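Local coordinates for fusolin (Unidentified entomopoxvirus, PDB 4YN2), which forms the in vivo crystals called viral spindles, which enhance virulence, and probably acts on chitin as a lytic polysaccharide monooxygenase-like protein, at residues Ser5-Arg10 with Val130-Glu135; Ala35-Val40 with Ser56-Glu61; Val149-Pro154 with Ala206-Arg211. All coordinates share one frame; numbering follows the deposited sequence.

Contact 1 of 3, residues Ser5-Arg10 with Val130-Glu135. With EDO (1,2-ethanediol), chain D.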
loop_
_atom_site.group_PDB
_atom_site.type_symbol
_atom_site.label_atom_id
_atom_site.label_comp_id
_atom_site.label_asym_id
_atom_site.label_seq_id
_atom_site.Cartn_x
_atom_site.Cartn_y
_atom_site.Cartn_z
ATOM N N SER A 5 10.259 0.678 -4.076
ATOM C CA SER A 5 11.064 0.140 -2.979
ATOM C C SER A 5 10.894 0.984 -1.749
ATOM O O SER A 5 10.962 0.433 -0.650
ATOM C CB SER A 5 12.539 0.038 -3.369
ATOM O OG SER A 5 12.973 1.173 -4.095
ATOM N N PHE A 6 10.662 2.307 -1.892
ATOM C CA PHE A 6 10.380 3.122 -0.713
ATOM C C PHE A 6 9.317 4.176 -1.011
ATOM O O PHE A 6 9.571 5.083 -1.790
ATOM C CB PHE A 6 11.613 3.805 -0.089
ATOM C CG PHE A 6 11.173 4.420 1.218
ATOM C CD1 PHE A 6 10.976 3.627 2.340
ATOM C CD2 PHE A 6 10.721 5.729 1.263
ATOM C CE1 PHE A 6 10.415 4.155 3.501
ATOM C CE2 PHE A 6 10.163 6.255 2.424
ATOM C CZ PHE A 6 10.008 5.461 3.533
ATOM N N PRO A 7 8.172 4.166 -0.314
ATOM C CA PRO A 7 7.662 3.105 0.564
ATOM C C PRO A 7 7.488 1.836 -0.286
ATOM O O PRO A 7 7.278 1.923 -1.500
ATOM C CB PRO A 7 6.364 3.710 1.138
ATOM C CG PRO A 7 6.384 5.172 0.744
ATOM C CD PRO A 7 7.143 5.193 -0.535
ATOM N N ILE A 8 7.690 0.668 0.312
ATOM C CA ILE A 8 7.668 -0.596 -0.434
ATOM C C ILE A 8 6.324 -0.857 -1.126
ATOM O O ILE A 8 5.263 -0.626 -0.545
ATOM C CB ILE A 8 8.064 -1.781 0.488
ATOM C CG1 ILE A 8 8.465 -3.022 -0.330
ATOM C CG2 ILE A 8 6.969 -2.110 1.508
ATOM C CD1 ILE A 8 9.139 -4.100 0.529
ATOM N N ALA A 9 6.384 -1.366 -2.372
ATOM C CA ALA A 9 5.179 -1.756 -3.100
ATOM C C ALA A 9 4.522 -2.914 -2.392
ATOM O O ALA A 9 5.219 -3.797 -1.881
ATOM C CB ALA A 9 5.518 -2.159 -4.527
ATOM N N ARG A 10 3.192 -2.954 -2.417
ATOM C CA ARG A 10 2.411 -4.018 -1.793
ATOM C C ARG A 10 2.901 -5.391 -2.267
ATOM O O ARG A 10 3.190 -6.247 -1.438
ATOM C CB ARG A 10 0.934 -3.841 -2.148
ATOM C CG ARG A 10 0.012 -4.841 -1.480
ATOM C CD ARG A 10 -1.409 -4.628 -1.914
ATOM N NE ARG A 10 -2.025 -3.459 -1.297
ATOM C CZ ARG A 10 -3.290 -3.090 -1.484
ATOM N NH1 ARG A 10 -4.086 -3.793 -2.285
ATOM N NH2 ARG A 10 -3.769 -2.010 -0.879
ATOM N N VAL A 130 3.443 15.935 3.524
ATOM C CA VAL A 130 4.760 15.465 3.956
ATOM C C VAL A 130 5.579 15.305 2.679
ATOM O O VAL A 130 5.215 14.475 1.843
ATOM C CB VAL A 130 4.701 14.146 4.815
ATOM C CG1 VAL A 130 5.978 13.308 4.679
ATOM C CG2 VAL A 130 4.467 14.455 6.293
ATOM N N PRO A 131 6.652 16.105 2.469
ATOM C CA PRO A 131 7.510 15.859 1.310
ATOM C C PRO A 131 8.236 14.551 1.558
ATOM O O PRO A 131 8.937 14.427 2.559
ATOM C CB PRO A 131 8.450 17.061 1.292
ATOM C CG PRO A 131 8.524 17.504 2.693
ATOM C CD PRO A 131 7.237 17.124 3.360
ATOM N N LEU A 132 7.960 13.549 0.747
ATOM C CA LEU A 132 8.564 12.233 0.911
ATOM C C LEU A 132 9.334 11.911 -0.317
ATOM O O LEU A 132 8.801 12.036 -1.425
ATOM C CB LEU A 132 7.480 11.176 1.164
ATOM C CG LEU A 132 7.951 9.823 1.705
ATOM C CD1 LEU A 132 8.571 9.964 3.095
ATOM C CD2 LEU A 132 6.790 8.847 1.769
ATOM N N GLU A 133 10.586 11.484 -0.153
ATOM C CA GLU A 133 11.367 11.094 -1.311
ATOM C C GLU A 133 11.071 9.650 -1.659
ATOM O O GLU A 133 11.558 8.727 -0.998
ATOM C CB GLU A 133 12.845 11.296 -1.101
ATOM C CG GLU A 133 13.583 11.213 -2.426
ATOM C CD GLU A 133 15.078 11.324 -2.265
ATOM O OE1 GLU A 133 15.619 10.700 -1.325
ATOM O OE2 GLU A 133 15.715 12.031 -3.075
ATOM N N LEU A 134 10.255 9.462 -2.680
ATOM C CA LEU A 134 9.903 8.136 -3.163
ATOM C C LEU A 134 11.099 7.513 -3.861
ATOM O O LEU A 134 11.890 8.234 -4.469
ATOM C CB LEU A 134 8.699 8.196 -4.131
ATOM C CG LEU A 134 7.317 8.066 -3.472
ATOM C CD1 LEU A 134 7.130 9.071 -2.391
ATOM C CD2 LEU A 134 6.217 8.189 -4.503
ATOM N N GLU A 135 11.267 6.193 -3.736
ATOM C CA GLU A 135 12.331 5.468 -4.439
ATOM C C GLU A 135 11.704 4.370 -5.280
ATOM O O GLU A 135 11.093 3.458 -4.721
ATOM C CB GLU A 135 13.339 4.884 -3.435
ATOM C CG GLU A 135 14.542 4.185 -4.057
ATOM C CD GLU A 135 15.310 3.294 -3.097
ATOM O OE1 GLU A 135 14.670 2.462 -2.416
ATOM O OE2 GLU A 135 16.556 3.401 -3.050
HETATM C C1 EDO D . 15.049 14.375 -5.856
HETATM O O1 EDO D . 14.245 13.830 -4.804
HETATM C C2 EDO D . 14.202 14.623 -7.131
HETATM O O2 EDO D . 12.879 15.044 -6.790
#

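Contact 2 of 3, residues Ala35-Val40 with Ser56-Glu61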
loop_
_atom_site.group_PDB
_atom_site.type_symbol
_atom_site.label_atom_id
_atom_site.label_comp_id
_atom_site.label_asym_id
_atom_site.label_seq_id
_atom_site.Cartn_x
_atom_site.Cartn_y
_atom_site.Cartn_z
ATOM N N ALA A 35 -3.348 -14.310 2.145
ATOM C CA ALA A 35 -4.675 -14.314 1.525
ATOM C C ALA A 35 -4.568 -14.046 0.006
ATOM O O ALA A 35 -5.268 -14.695 -0.757
ATOM C CB ALA A 35 -5.582 -13.281 2.188
ATOM N N ALA A 36 -3.652 -13.162 -0.431
ATOM C CA ALA A 36 -3.478 -12.871 -1.870
ATOM C C ALA A 36 -3.002 -14.098 -2.623
ATOM O O ALA A 36 -3.501 -14.395 -3.711
ATOM C CB ALA A 36 -2.507 -11.739 -2.074
ATOM N N TYR A 37 -2.055 -14.825 -2.030
ATOM C CA TYR A 37 -1.562 -16.065 -2.622
ATOM C C TYR A 37 -2.709 -17.076 -2.717
ATOM O O TYR A 37 -2.975 -17.622 -3.791
ATOM C CB TYR A 37 -0.416 -16.624 -1.767
ATOM C CG TYR A 37 0.231 -17.864 -2.332
ATOM C CD1 TYR A 37 -0.311 -19.124 -2.100
ATOM C CD2 TYR A 37 1.416 -17.789 -3.055
ATOM C CE1 TYR A 37 0.265 -20.271 -2.645
ATOM C CE2 TYR A 37 2.007 -18.929 -3.596
ATOM C CZ TYR A 37 1.446 -20.171 -3.365
ATOM O OH TYR A 37 2.067 -21.286 -3.872
ATOM N N GLN A 38 -3.404 -17.285 -1.597
ATOM C CA GLN A 38 -4.461 -18.286 -1.510
ATOM C C GLN A 38 -5.684 -17.933 -2.352
ATOM O O GLN A 38 -6.327 -18.846 -2.858
ATOM C CB GLN A 38 -4.825 -18.570 -0.051
ATOM C CG GLN A 38 -3.635 -19.279 0.626
ATOM C CD GLN A 38 -3.787 -19.530 2.101
ATOM O OE1 GLN A 38 -4.683 -19.007 2.751
ATOM N NE2 GLN A 38 -2.883 -20.332 2.670
ATOM N N TYR A 39 -5.958 -16.644 -2.577
ATOM C CA TYR A 39 -7.035 -16.184 -3.457
ATOM C C TYR A 39 -6.820 -16.671 -4.912
ATOM O O TYR A 39 -7.722 -17.242 -5.519
ATOM C CB TYR A 39 -7.069 -14.648 -3.433
ATOM C CG TYR A 39 -8.134 -14.035 -4.305
ATOM C CD1 TYR A 39 -9.390 -13.739 -3.793
ATOM C CD2 TYR A 39 -7.867 -13.687 -5.621
ATOM C CE1 TYR A 39 -10.367 -13.137 -4.578
ATOM C CE2 TYR A 39 -8.838 -13.090 -6.419
ATOM C CZ TYR A 39 -10.089 -12.818 -5.894
ATOM O OH TYR A 39 -11.034 -12.212 -6.681
ATOM N N VAL A 40 -5.631 -16.423 -5.463
ATOM C CA VAL A 40 -5.293 -16.835 -6.835
ATOM C C VAL A 40 -5.183 -18.377 -6.898
ATOM O O VAL A 40 -5.655 -18.981 -7.860
ATOM C CB VAL A 40 -4.003 -16.146 -7.345
ATOM C CG1 VAL A 40 -3.555 -16.732 -8.689
ATOM C CG2 VAL A 40 -4.224 -14.644 -7.476
ATOM N N SER A 56 1.442 -22.660 -9.633
ATOM C CA SER A 56 2.165 -21.829 -10.589
ATOM C C SER A 56 1.544 -20.437 -10.738
ATOM O O SER A 56 2.285 -19.464 -10.844
ATOM C CB SER A 56 2.225 -22.505 -11.953
ATOM O OG SER A 56 2.967 -23.712 -11.868
ATOM N N ALA A 57 0.200 -20.349 -10.783
ATOM C CA ALA A 57 -0.488 -19.059 -10.899
ATOM C C ALA A 57 -0.254 -18.190 -9.663
ATOM O O ALA A 57 0.045 -17.005 -9.799
ATOM C CB ALA A 57 -1.969 -19.268 -11.101
ATOM N N ALA A 58 -0.364 -18.781 -8.477
ATOM C CA ALA A 58 -0.164 -18.089 -7.198
ATOM C C ALA A 58 1.300 -17.647 -7.028
ATOM O O ALA A 58 1.558 -16.527 -6.591
ATOM C CB ALA A 58 -0.583 -18.999 -6.054
ATOM N N GLN A 59 2.256 -18.503 -7.411
ATOM C CA GLN A 59 3.674 -18.151 -7.340
ATOM C C GLN A 59 4.030 -17.033 -8.320
ATOM O O GLN A 59 4.783 -16.124 -7.968
ATOM C CB GLN A 59 4.546 -19.370 -7.629
ATOM C CG GLN A 59 4.593 -20.364 -6.488
ATOM C CD GLN A 59 5.381 -21.595 -6.866
ATOM O OE1 GLN A 59 5.665 -21.864 -8.037
ATOM N NE2 GLN A 59 5.809 -22.338 -5.880
ATOM N N TYR A 60 3.473 -17.094 -9.539
ATOM C CA TYR A 60 3.706 -16.110 -10.598
ATOM C C TYR A 60 3.332 -14.710 -10.123
ATOM O O TYR A 60 4.027 -13.750 -10.432
ATOM C CB TYR A 60 2.899 -16.509 -11.848
ATOM C CG TYR A 60 3.034 -15.585 -13.029
ATOM C CD1 TYR A 60 2.214 -14.472 -13.163
ATOM C CD2 TYR A 60 3.937 -15.855 -14.050
ATOM C CE1 TYR A 60 2.314 -13.634 -14.262
ATOM C CE2 TYR A 60 4.021 -15.043 -15.174
ATOM C CZ TYR A 60 3.187 -13.947 -15.291
ATOM O OH TYR A 60 3.322 -13.111 -16.373
ATOM N N GLU A 61 2.236 -14.603 -9.347
ATOM C CA GLU A 61 1.758 -13.337 -8.808
ATOM C C GLU A 61 2.853 -12.624 -8.004
ATOM O O GLU A 61 3.014 -11.407 -8.141
ATOM C CB GLU A 61 0.510 -13.599 -7.944
ATOM C CG GLU A 61 0.022 -12.434 -7.120
ATOM C CD GLU A 61 -1.307 -12.745 -6.471
ATOM O OE1 GLU A 61 -1.385 -13.711 -5.679
ATOM O OE2 GLU A 61 -2.284 -12.036 -6.782
#

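Contact 3 of 3, residues Val149-Pro154 with Ala206-Arg211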
loop_
_atom_site.group_PDB
_atom_site.type_symbol
_atom_site.label_atom_id
_atom_site.label_comp_id
_atom_site.label_asym_id
_atom_site.label_seq_id
_atom_site.Cartn_x
_atom_site.Cartn_y
_atom_site.Cartn_z
ATOM N N VAL A 149 1.888 9.878 -9.622
ATOM C CA VAL A 149 1.559 9.360 -8.306
ATOM C C VAL A 149 0.168 9.827 -7.980
ATOM O O VAL A 149 -0.133 11.015 -8.123
ATOM C CB VAL A 149 2.555 9.758 -7.194
ATOM C CG1 VAL A 149 2.235 9.018 -5.903
ATOM C CG2 VAL A 149 3.991 9.477 -7.619
ATOM N N TYR A 150 -0.684 8.889 -7.569
ATOM C CA TYR A 150 -2.039 9.157 -7.115
ATOM C C TYR A 150 -2.122 8.761 -5.687
ATOM O O TYR A 150 -1.325 7.944 -5.245
ATOM C CB TYR A 150 -3.102 8.382 -7.912
ATOM C CG TYR A 150 -3.056 8.574 -9.406
ATOM C CD1 TYR A 150 -2.082 7.951 -10.180
ATOM C CD2 TYR A 150 -3.985 9.383 -10.055
ATOM C CE1 TYR A 150 -2.033 8.123 -11.559
ATOM C CE2 TYR A 150 -3.927 9.585 -11.436
ATOM C CZ TYR A 150 -2.939 8.963 -12.181
ATOM O OH TYR A 150 -2.883 9.156 -13.538
ATOM N N ILE A 151 -3.084 9.306 -4.969
ATOM C CA ILE A 151 -3.359 8.924 -3.598
ATOM C C ILE A 151 -4.849 8.698 -3.492
ATOM O O ILE A 151 -5.638 9.398 -4.133
ATOM C CB ILE A 151 -2.841 9.936 -2.533
ATOM C CG1 ILE A 151 -2.969 9.339 -1.117
ATOM C CG2 ILE A 151 -3.556 11.302 -2.632
ATOM C CD1 ILE A 151 -2.215 10.096 -0.039
ATOM N N THR A 152 -5.239 7.746 -2.663
ATOM C CA THR A 152 -6.639 7.509 -2.431
ATOM C C THR A 152 -7.279 8.747 -1.804
ATOM O O THR A 152 -6.631 9.483 -1.058
ATOM C CB THR A 152 -6.840 6.295 -1.547
ATOM O OG1 THR A 152 -5.869 6.314 -0.500
ATOM C CG2 THR A 152 -6.770 4.989 -2.327
ATOM N N LYS A 153 -8.554 8.945 -2.079
ATOM C CA LYS A 153 -9.320 10.059 -1.514
ATOM C C LYS A 153 -9.406 9.922 0.019
ATOM O O LYS A 153 -9.239 8.819 0.551
ATOM C CB LYS A 153 -10.717 10.157 -2.154
ATOM C CG LYS A 153 -10.641 10.725 -3.561
ATOM C CD LYS A 153 -11.995 10.870 -4.216
ATOM C CE LYS A 153 -11.913 11.279 -5.678
ATOM N NZ LYS A 153 -11.565 12.711 -5.844
ATOM N N PRO A 154 -9.584 11.058 0.731
ATOM C CA PRO A 154 -9.538 11.054 2.205
ATOM C C PRO A 154 -10.369 10.037 2.989
ATOM O O PRO A 154 -9.933 9.658 4.082
ATOM C CB PRO A 154 -10.034 12.451 2.552
ATOM C CG PRO A 154 -9.594 13.279 1.436
ATOM C CD PRO A 154 -9.741 12.434 0.219
ATOM N N ALA A 206 -3.854 4.880 3.859
ATOM C CA ALA A 206 -4.094 5.261 2.476
ATOM C C ALA A 206 -3.280 4.396 1.542
ATOM O O ALA A 206 -2.432 3.615 1.976
ATOM C CB ALA A 206 -3.718 6.727 2.282
ATOM N N VAL A 207 -3.514 4.570 0.249
ATOM C CA VAL A 207 -2.766 3.881 -0.784
ATOM C C VAL A 207 -2.242 4.890 -1.776
ATOM O O VAL A 207 -3.026 5.670 -2.314
ATOM C CB VAL A 207 -3.614 2.805 -1.523
ATOM C CG1 VAL A 207 -2.826 2.175 -2.677
ATOM C CG2 VAL A 207 -4.091 1.731 -0.564
ATOM N N LEU A 208 -0.938 4.839 -2.074
ATOM C CA LEU A 208 -0.357 5.600 -3.177
ATOM C C LEU A 208 -0.362 4.690 -4.375
ATOM O O LEU A 208 -0.058 3.505 -4.235
ATOM C CB LEU A 208 1.066 6.072 -2.903
ATOM C CG LEU A 208 1.295 6.951 -1.707
ATOM C CD1 LEU A 208 2.785 7.108 -1.474
ATOM C CD2 LEU A 208 0.634 8.306 -1.891
ATOM N N TYR A 209 -0.773 5.191 -5.526
ATOM C CA TYR A 209 -0.762 4.430 -6.766
ATOM C C TYR A 209 0.278 5.081 -7.632
ATOM O O TYR A 209 0.114 6.243 -8.007
ATOM C CB TYR A 209 -2.135 4.418 -7.426
ATOM C CG TYR A 209 -2.281 3.419 -8.554
ATOM C CD1 TYR A 209 -1.993 2.075 -8.357
ATOM C CD2 TYR A 209 -2.879 3.782 -9.755
ATOM C CE1 TYR A 209 -2.249 1.128 -9.333
ATOM C CE2 TYR A 209 -3.140 2.838 -10.744
ATOM C CZ TYR A 209 -2.815 1.513 -10.533
ATOM O OH TYR A 209 -3.087 0.592 -11.513
ATOM N N VAL A 210 1.391 4.389 -7.852
ATOM C CA VAL A 210 2.520 4.908 -8.619
ATOM C C VAL A 210 2.506 4.278 -9.985
ATOM O O VAL A 210 2.466 3.056 -10.102
ATOM C CB VAL A 210 3.871 4.650 -7.897
ATOM C CG1 VAL A 210 5.029 5.241 -8.691
ATOM C CG2 VAL A 210 3.856 5.206 -6.473
ATOM N N ARG A 211 2.562 5.104 -11.010
ATOM C CA ARG A 211 2.562 4.673 -12.394
ATOM C C ARG A 211 3.837 5.135 -13.060
ATOM O O ARG A 211 4.100 6.334 -13.087
ATOM C CB ARG A 211 1.352 5.241 -13.118
ATOM C CG ARG A 211 1.292 4.933 -14.601
ATOM C CD ARG A 211 0.178 5.719 -15.242
ATOM N NE ARG A 211 0.091 5.428 -16.667
ATOM C CZ ARG A 211 -0.452 6.214 -17.587
ATOM N NH1 ARG A 211 -0.986 7.380 -17.246
ATOM N NH2 ARG A 211 -0.473 5.837 -18.861
#

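Contact 1 of 3, residues Ser5-Arg10 with Val130-Glu135
The backbone oxygen Glu-135 O is gripped by two amides in a row, Ser-5 N at 3.0 Å and Phe-6 N at 3.1 Å. With both residues facing Glu-135, this is a classic beta bulge in the antiparallel pairing of strand 2-6 with strand 129-138. The Phe-6 donor lies in the carbonyl plane on a lone pair and the Ser-5 donor is tilted 16° from it. In return, Glu-135 N bonds Phe-6 O at 2.8 Å. Ser-5 OG, set between its own N and C by a chi1 of 42°, sits 2.7 Å from Glu-135 OE1 and 3.0 Å from Glu-135 O; its proton could serve either. The other carboxylate oxygen, OE2, bonds Ser-185. Farther along, the Phe-6 ring turns its edge to Glu-133 O and to Leu-132 CD1, while Pro-7 meets Leu-132 tip to tip, CG to CD2 at 3.8 Å. Glu-133 OE2 pairs with Arg-194 and also takes a hydrogen bond from an ethanediol, probably from the crystallisation liquor. The strand ends with the bulge, at Phe-6, as the chain turns off through the cis peptide of Pro-7. Three amide bonds thus hold an outermost strand of this sheet within the chain.

Contact 2 of 3, residues Ala35-Val40 with Ser56-Glu61
Tyr-37 and Glu-61 both carry CG anti to the backbone N (chi1 -176° and 170°), which swings the phenol of the first and the extended carboxylate arm of the second across the gap between two helices. The pair is an antiparallel helical hairpin: helices 31-48 and 51-63 follow each other in the chain, and their short segments run at 142° with axes 8.4 Å apart. The close approach fits the small residues between them. Ala-58 points at the opposite helix, its CA only 5.2 Å from Tyr-37 CA, and its methyl makes a CH-pi contact over the centre of the Tyr-37 ring, CB standing 3.5 Å from the centroid, almost along the ring normal. Beyond the ring, the Tyr-37 and Gln-59 side chains lie side by side, and the hydroxyl comes against Gln-59 CG on its way to a hydrogen bond with Thr-23 O. Phe-62 and Ile-55 also touch the tyrosine.

One turn on from Ala-36, Val-40 packs its CG1 against the Ala-57 backbone and against Ala-57 CB, at 3.8 Å. The Glu-61 carboxylate reaches over to the first helix, where its OE1 stands near Ala-36 O: two acceptors, and no hydrogen bond as modelled; such closeness would probably raise the pKa of this buried acid. Its OE2 receives weak hydrogen bonds from the amides of Gly-108 and Val-109, which link it loosely to the loop there. The contact between the helices is therefore largely apolar, with a buried acid in it, and the second methyl of the valine meets that acid: Val-40 CG2 lies 3.3 Å from Glu-61 OE2.

Contact 3 of 3, residues Val149-Pro154 with Ala206-Arg211
Ile-151 lays CG1 and CD1 against one methyl of Leu-208, CD2 being 3.8 Å from Ile-151 CG1, and the two side chains pass each other at a slant. They form a non-hydrogen-bonded pair in the antiparallel run of strand 145-152 beside strand 206-214. On the same face Val-149 and Val-210 lie side by side, and Phe-195 and Ile-199 of strand 191-200 cover this apolar layer, as expected for a beta sandwich.

Tyr-150 and Tyr-209 point to the other face. Their backbones exchange two bonds of 2.8 Å, Tyr-150 N to Tyr-209 O and Tyr-209 N to Tyr-150 O; in the second, the donor sits 39° out of the carbonyl plane. With CG beside the backbone N (chi1 -55°), the Tyr-150 ring presents its edge to Tyr-209 O, 3.5 Å from CD1. Each ring also meets Trp-165 edge-to-face, while Tyr-209 OH bonds Leu-91 O and Tyr-150 OH bonds Glu-148, which forms a salt bridge with Arg-211.

Toward the strand end a side chain replaces the backbone acceptor: Thr-152 OG1 accepts a hydrogen bond from Val-207 N at 3.0 Å, nearly straight at 173°, while Thr-152 N bonds Val-207 O. One face is therefore oily core, whereas the other holds Tyr-150, a glycan-pocket residue whose side chain lies about 4 Å from a bound N-acetylglucosamine.

In the fold
From the N terminus, where His-1 binds zinc, strand 2-6 leads straight into contact 1, which joins it to strand 129-138 and so closes a loop of well over a hundred residues. Contact 2 is nested inside that loop: its two helices close a short loop, 15 residues between the segments, about 25 Å from contact 1, centre to centre. Contact 3 opens only after contact 1 has closed; it closes a loop of about fifty residues, without helix, between strands 145-152 and 206-214 of the other sheet. Contacts 1 and 3 touch: Leu-134 packs on Val-149 and Val-210, sheet against sheet, and Arg-10, at the start of helix 10-15, packs on Val-207. Contact 2 touches neither.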